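Local coordinates for eukaryotic translation initiation factor 5A-2 (Arabidopsis thaliana, PDB 3HKS), which promotes translation elongation and termination, binding between the E and P sites of the ribosome to rescue it when it stalls, notably on polyproline stretches, at residues I40-R45 with L78-P83; K48-S53 with V68-F73. All blocks are in the same frame, centred on the assembly; numbering follows the deposited sequence.

From the N terminus, strand 39-42 turns directly into strand 45-55, whose hairpin partner is strand 64-71; strand 77-83 completes the four-stranded antiparallel sheet. Interaction 2 pairs 48-53 with 68-73 and closes the hairpin loop. Interaction 1, between 40-45 and 78-83, closes a longer loop around it, so the two nest without crossing. Interaction 1 brings the outermost strands of that sheet together through side chains, consistent with a curled sheet as in the SH3-like barrel of the N-terminal domain. The two contacts also touch, with Ile40 packed on Val49 and a probable backbone hydrogen bond from Leu78 to Ala69.

Interaction 1: I40-R45 with L78-P83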
loop_
_atom_site.group_PDB
_atom_site.type_symbol
_atom_site.label_atom_id
_atom_site.label_comp_id
_atom_site.label_asym_id
_atom_site.label_seq_id
_atom_site.Cartn_x
_atom_site.Cartn_y
_atom_site.Cartn_z
ATOM N N ILE A 40 -10.329 2.864 1.350
ATOM C CA ILE A 40 -11.077 4.090 1.173
ATOM C C ILE A 40 -10.072 5.243 1.225
ATOM O O ILE A 40 -9.034 5.126 1.876
ATOM C CB ILE A 40 -12.151 4.207 2.291
ATOM C CG1 ILE A 40 -13.193 5.286 1.982
ATOM C CG2 ILE A 40 -11.510 4.407 3.676
ATOM C CD1 ILE A 40 -14.192 5.506 3.125
ATOM N N VAL A 41 -10.353 6.327 0.512
ATOM C CA VAL A 41 -9.563 7.557 0.648
ATOM C C VAL A 41 -10.228 8.472 1.681
ATOM O O VAL A 41 -11.426 8.778 1.567
ATOM C CB VAL A 41 -9.403 8.327 -0.705
ATOM C CG1 VAL A 41 -8.640 9.616 -0.511
ATOM C CG2 VAL A 41 -8.715 7.464 -1.750
ATOM N N ILE A 42 -9.450 8.867 2.694
ATOM C CA ILE A 42 -9.853 9.858 3.685
ATOM C C ILE A 42 -8.756 10.910 3.731
ATOM O O ILE A 42 -7.580 10.571 3.894
ATOM C CB ILE A 42 -10.054 9.248 5.106
ATOM C CG1 ILE A 42 -11.069 8.102 5.069
ATOM C CG2 ILE A 42 -10.510 10.342 6.097
ATOM C CD1 ILE A 42 -11.222 7.324 6.394
ATOM N N LYS A 43 -9.133 12.175 3.553
ATOM C CA LYS A 43 -8.187 13.307 3.556
ATOM C C LYS A 43 -6.990 13.047 2.631
ATOM O O LYS A 43 -5.833 13.282 3.008
ATOM C CB LYS A 43 -7.705 13.627 4.984
ATOM C CG LYS A 43 -8.795 13.594 6.069
ATOM C CD LYS A 43 -9.249 14.983 6.467
ATOM C CE LYS A 43 -8.362 15.548 7.580
ATOM N NZ LYS A 43 -8.452 14.746 8.848
ATOM N N ASN A 44 -7.298 12.552 1.429
ATOM C CA ASN A 44 -6.322 12.232 0.380
ATOM C C ASN A 44 -5.291 11.163 0.783
ATOM O O ASN A 44 -4.203 11.100 0.219
ATOM C CB ASN A 44 -5.671 13.517 -0.178
ATOM C CG ASN A 44 -5.260 13.394 -1.665
ATOM O OD1 ASN A 44 -4.138 13.753 -2.033
ATOM N ND2 ASN A 44 -6.175 12.907 -2.519
ATOM N N ARG A 45 -5.658 10.319 1.747
ATOM C CA ARG A 45 -4.781 9.258 2.245
ATOM C C ARG A 45 -5.409 7.889 1.993
ATOM O O ARG A 45 -6.582 7.694 2.263
ATOM C CB ARG A 45 -4.476 9.432 3.748
ATOM C CG ARG A 45 -3.719 10.712 4.116
ATOM C CD ARG A 45 -2.324 10.776 3.459
ATOM N NE ARG A 45 -1.554 9.578 3.776
ATOM C CZ ARG A 45 -0.452 9.188 3.141
ATOM N NH1 ARG A 45 0.033 9.898 2.130
ATOM N NH2 ARG A 45 0.162 8.073 3.519
ATOM N N LEU A 78 -7.759 7.151 10.700
ATOM C CA LEU A 78 -8.596 8.239 10.173
ATOM C C LEU A 78 -10.054 7.806 10.144
ATOM O O LEU A 78 -10.352 6.618 10.157
ATOM C CB LEU A 78 -8.127 8.701 8.785
ATOM C CG LEU A 78 -6.810 9.477 8.684
ATOM C CD1 LEU A 78 -6.258 9.421 7.280
ATOM C CD2 LEU A 78 -6.971 10.944 9.128
ATOM N N GLU A 79 -10.966 8.771 10.113
ATOM C CA GLU A 79 -12.404 8.468 10.177
ATOM C C GLU A 79 -13.206 9.330 9.209
ATOM O O GLU A 79 -12.794 10.433 8.855
ATOM C CB GLU A 79 -12.946 8.667 11.602
ATOM C CG GLU A 79 -12.321 7.776 12.665
ATOM C CD GLU A 79 -12.840 8.087 14.070
ATOM O OE1 GLU A 79 -12.158 8.836 14.810
ATOM O OE2 GLU A 79 -13.929 7.596 14.425
ATOM N N ASP A 80 -14.370 8.823 8.810
ATOM C CA ASP A 80 -15.277 9.563 7.943
ATOM C C ASP A 80 -16.696 9.092 8.241
ATOM O O ASP A 80 -16.900 7.959 8.667
ATOM C CB ASP A 80 -14.928 9.297 6.466
ATOM C CG ASP A 80 -15.121 10.523 5.567
ATOM O OD1 ASP A 80 -15.677 11.552 6.026
ATOM O OD2 ASP A 80 -14.700 10.450 4.377
ATOM N N ILE A 81 -17.669 9.976 8.037
ATOM C CA ILE A 81 -19.076 9.585 8.001
ATOM C C ILE A 81 -19.611 9.972 6.625
ATOM O O ILE A 81 -19.509 11.143 6.220
ATOM C CB ILE A 81 -19.914 10.243 9.120
ATOM C CG1 ILE A 81 -19.408 9.814 10.510
ATOM C CG2 ILE A 81 -21.401 9.850 8.972
ATOM C CD1 ILE A 81 -20.001 10.631 11.671
ATOM N N VAL A 82 -20.163 8.985 5.915
ATOM C CA VAL A 82 -20.606 9.141 4.529
ATOM C C VAL A 82 -22.027 8.576 4.371
ATOM O O VAL A 82 -22.302 7.467 4.828
ATOM C CB VAL A 82 -19.639 8.403 3.522
ATOM C CG1 VAL A 82 -19.901 8.836 2.079
ATOM C CG2 VAL A 82 -18.145 8.677 3.858
ATOM N N PRO A 83 -22.929 9.318 3.702
ATOM C CA PRO A 83 -24.218 8.723 3.350
ATOM C C PRO A 83 -23.978 7.477 2.533
ATOM O O PRO A 83 -23.111 7.493 1.651
ATOM C CB PRO A 83 -24.868 9.795 2.465
ATOM C CG PRO A 83 -24.247 11.054 2.902
ATOM C CD PRO A 83 -22.820 10.702 3.208
#
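Ile42 carries this contact, laying its branched side chain against Leu78 and the backbone that follows it. With CG1 beside the backbone N (chi1 -56°), Ile42 CG2 is anti to it and lies 3.9 Å from Leu78 CB and 3.6 Å from Glu79 O. Ile42 CD1 is 4.2 Å from Asp80 CB. The two hydrophobic side chains slide past each other in opposite directions, and a beta-branched residue suits the place because both its arms find a surface. A type I' turn from Ile42 to Arg45 follows, closed by backbone hydrogen bonds in both directions. Lys43 and Asn44 both take positive phi there, a left-handed conformation that asparagine tolerates well. The bent lysine chain brings Lys43 NZ 4.1 Å from Leu78 CD2, a loose touch at the exposed margin. Beyond the turn, Arg45 offers its aliphatic root: Arg45 CB lies 4.0 Å from Leu78 CD1, which also sits 3.8 Å from Ile42 O. The guanidinium leads away to salt bridges with Asp71 and Glu154. Strands 40-42 and 78-83 run nearly perpendicular, at 101°. Ile42 also touches Ala69 of strand 64-71 and Leu78 touches Cys47 of strand 45-55, the two inner strands of the same curled sheet.

Interaction 2: K48-S53 with V68-F73; sequences KVVEVS and VAIDIF
Val68 O accepts from two successive amides, Val50 N at 3.0 Å and Glu51 N at 3.2 Å, and this double grip defines a classic beta bulge. Val50 and Glu51 together face the single residue Val68, so the register shifts by one; the helix-like psi of Val50, -24°, turns both N-H groups to the same acceptor. Val68 N completes the pairing with a nearly straight bond (176°) to Glu51 O. On the other side of the bulge, Lys48 and Ile70 form a hydrogen-bonded antiparallel pair: Ile70 N lies 2.8 Å from Lys48 O, and Lys48 N returns a bond to Ile70 O from above the carbonyl plane, 37° out of it. Between that pair and the bulge, Val49 and Ala69 make a non-hydrogen-bonded pair. The small methyl of Ala69 fits this close pairing, Ala69 CB being 3.4 Å from Lys48 O.

The side chains follow the backbone. Glu51 and Val68 lie side by side, pointing the same way, with Glu51 CB 3.8 Å from Val68 CB. The extended glutamate runs beside the valine as far as its carboxylate, Glu51 OE2 3.9 Å from Val68 CG2, on an exposed face that suits the charge. Val50 crosses Ile70 obliquely, Val50 CG1 meeting Ile70 CG1 at 3.8 Å. Val50 CG2, held between the backbone N and the carbonyl carbon, lies 3.4 Å from Val68 O.

Farther out, Ile40 of strand 39-42 backs Ala69. At the end of the strand, Asp71 OD1 accepts from Phe73 N in an Asx turn and also from Thr74 N. Ile72 and Phe73 then touch Met149 and Ser151 of strand 142-151, linking the hairpin's end to the OB-fold domain.

Chemically, the pairing rests on bonds among backbone atoms, whatever the side chains. Two N-H dipoles at one carbonyl probably polarise it. Beta-branched residues generally favour extended strands; Val50 is the exception here, yet its methyls still pack on Ile70 and Val68.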
loop_
_atom_site.group_PDB
_atom_site.type_symbol
_atom_site.label_atom_id
_atom_site.label_comp_id
_atom_site.label_asym_id
_atom_site.label_seq_id
_atom_site.Cartn_x
_atom_site.Cartn_y
_atom_site.Cartn_z
ATOM N N LYS A 48 -6.869 1.424 5.006
ATOM C CA LYS A 48 -7.576 0.147 5.061
ATOM C C LYS A 48 -8.692 0.250 6.076
ATOM O O LYS A 48 -8.467 0.683 7.199
ATOM C CB LYS A 48 -6.654 -1.019 5.427
ATOM C CG LYS A 48 -7.432 -2.316 5.660
ATOM C CD LYS A 48 -6.558 -3.536 5.816
ATOM C CE LYS A 48 -6.609 -4.356 4.534
ATOM N NZ LYS A 48 -6.359 -5.802 4.757
ATOM N N VAL A 49 -9.890 -0.164 5.673
ATOM C CA VAL A 49 -11.071 -0.110 6.537
ATOM C C VAL A 49 -11.025 -1.210 7.607
ATOM O O VAL A 49 -10.986 -2.409 7.281
ATOM C CB VAL A 49 -12.407 -0.176 5.717
ATOM C CG1 VAL A 49 -13.614 -0.113 6.651
ATOM C CG2 VAL A 49 -12.472 0.965 4.706
ATOM N N VAL A 50 -11.038 -0.785 8.870
ATOM C CA VAL A 50 -11.017 -1.702 10.022
ATOM C C VAL A 50 -12.365 -1.796 10.777
ATOM O O VAL A 50 -12.652 -2.808 11.426
ATOM C CB VAL A 50 -9.821 -1.403 11.014
ATOM C CG1 VAL A 50 -8.463 -1.670 10.333
ATOM C CG2 VAL A 50 -9.880 0.019 11.572
ATOM N N GLU A 51 -13.199 -0.762 10.667
ATOM C CA GLU A 51 -14.536 -0.777 11.274
ATOM C C GLU A 51 -15.559 -0.076 10.374
ATOM O O GLU A 51 -15.304 1.018 9.872
ATOM C CB GLU A 51 -14.512 -0.110 12.667
ATOM C CG GLU A 51 -13.510 -0.740 13.672
ATOM C CD GLU A 51 -13.296 0.087 14.951
ATOM O OE1 GLU A 51 -12.133 0.164 15.431
ATOM O OE2 GLU A 51 -14.289 0.647 15.482
ATOM N N VAL A 52 -16.710 -0.714 10.172
ATOM C CA VAL A 52 -17.849 -0.079 9.505
ATOM C C VAL A 52 -19.071 -0.193 10.400
ATOM O O VAL A 52 -19.421 -1.295 10.837
ATOM C CB VAL A 52 -18.223 -0.769 8.159
ATOM C CG1 VAL A 52 -19.343 0.009 7.450
ATOM C CG2 VAL A 52 -17.004 -0.925 7.248
ATOM N N SER A 53 -19.724 0.941 10.660
ATOM C CA SER A 53 -21.059 0.923 11.268
ATOM C C SER A 53 -22.039 1.868 10.555
ATOM O O SER A 53 -21.632 2.785 9.832
ATOM C CB SER A 53 -20.997 1.206 12.777
ATOM O OG SER A 53 -20.494 2.494 13.054
ATOM N N VAL A 68 -14.023 3.676 10.262
ATOM C CA VAL A 68 -12.709 3.809 10.909
ATOM C C VAL A 68 -11.702 3.096 10.001
ATOM O O VAL A 68 -11.909 1.947 9.623
ATOM C CB VAL A 68 -12.680 3.222 12.360
ATOM C CG1 VAL A 68 -11.329 3.479 13.024
ATOM C CG2 VAL A 68 -13.804 3.821 13.216
ATOM N N ALA A 69 -10.622 3.784 9.647
ATOM C CA ALA A 69 -9.664 3.238 8.691
ATOM C C ALA A 69 -8.222 3.578 9.064
ATOM O O ALA A 69 -7.977 4.564 9.755
ATOM C CB ALA A 69 -10.000 3.719 7.256
ATOM N N ILE A 70 -7.268 2.767 8.609
ATOM C CA ILE A 70 -5.853 2.965 8.977
ATOM C C ILE A 70 -4.996 3.309 7.755
ATOM O O ILE A 70 -4.940 2.537 6.792
ATOM C CB ILE A 70 -5.270 1.713 9.720
ATOM C CG1 ILE A 70 -6.136 1.321 10.935
ATOM C CG2 ILE A 70 -3.783 1.922 10.105
ATOM C CD1 ILE A 70 -6.168 2.321 12.067
ATOM N N ASP A 71 -4.347 4.472 7.793
ATOM C CA ASP A 71 -3.445 4.896 6.717
ATOM C C ASP A 71 -2.435 3.775 6.432
ATOM O O ASP A 71 -1.722 3.344 7.347
ATOM C CB ASP A 71 -2.730 6.179 7.124
ATOM C CG ASP A 71 -1.907 6.776 6.009
ATOM O OD1 ASP A 71 -1.142 6.042 5.340
ATOM O OD2 ASP A 71 -2.008 8.004 5.812
ATOM N N ILE A 72 -2.390 3.294 5.184
ATOM C CA ILE A 72 -1.588 2.096 4.851
ATOM C C ILE A 72 -0.062 2.302 4.861
ATOM O O ILE A 72 0.693 1.332 4.879
ATOM C CB ILE A 72 -2.052 1.387 3.533
ATOM C CG1 ILE A 72 -1.625 2.165 2.286
ATOM C CG2 ILE A 72 -3.573 1.093 3.569
ATOM C CD1 ILE A 72 -1.888 1.414 0.957
ATOM N N PHE A 73 0.374 3.561 4.862
ATOM C CA PHE A 73 1.795 3.895 4.926
ATOM C C PHE A 73 2.213 4.440 6.296
ATOM O O PHE A 73 3.306 4.136 6.768
ATOM C CB PHE A 73 2.177 4.898 3.831
ATOM C CG PHE A 73 1.983 4.374 2.434
ATOM C CD1 PHE A 73 2.790 3.351 1.942
ATOM C CD2 PHE A 73 0.990 4.898 1.614
ATOM C CE1 PHE A 73 2.610 2.863 0.661
ATOM C CE2 PHE A 73 0.807 4.417 0.326
ATOM C CZ PHE A 73 1.616 3.401 -0.152
#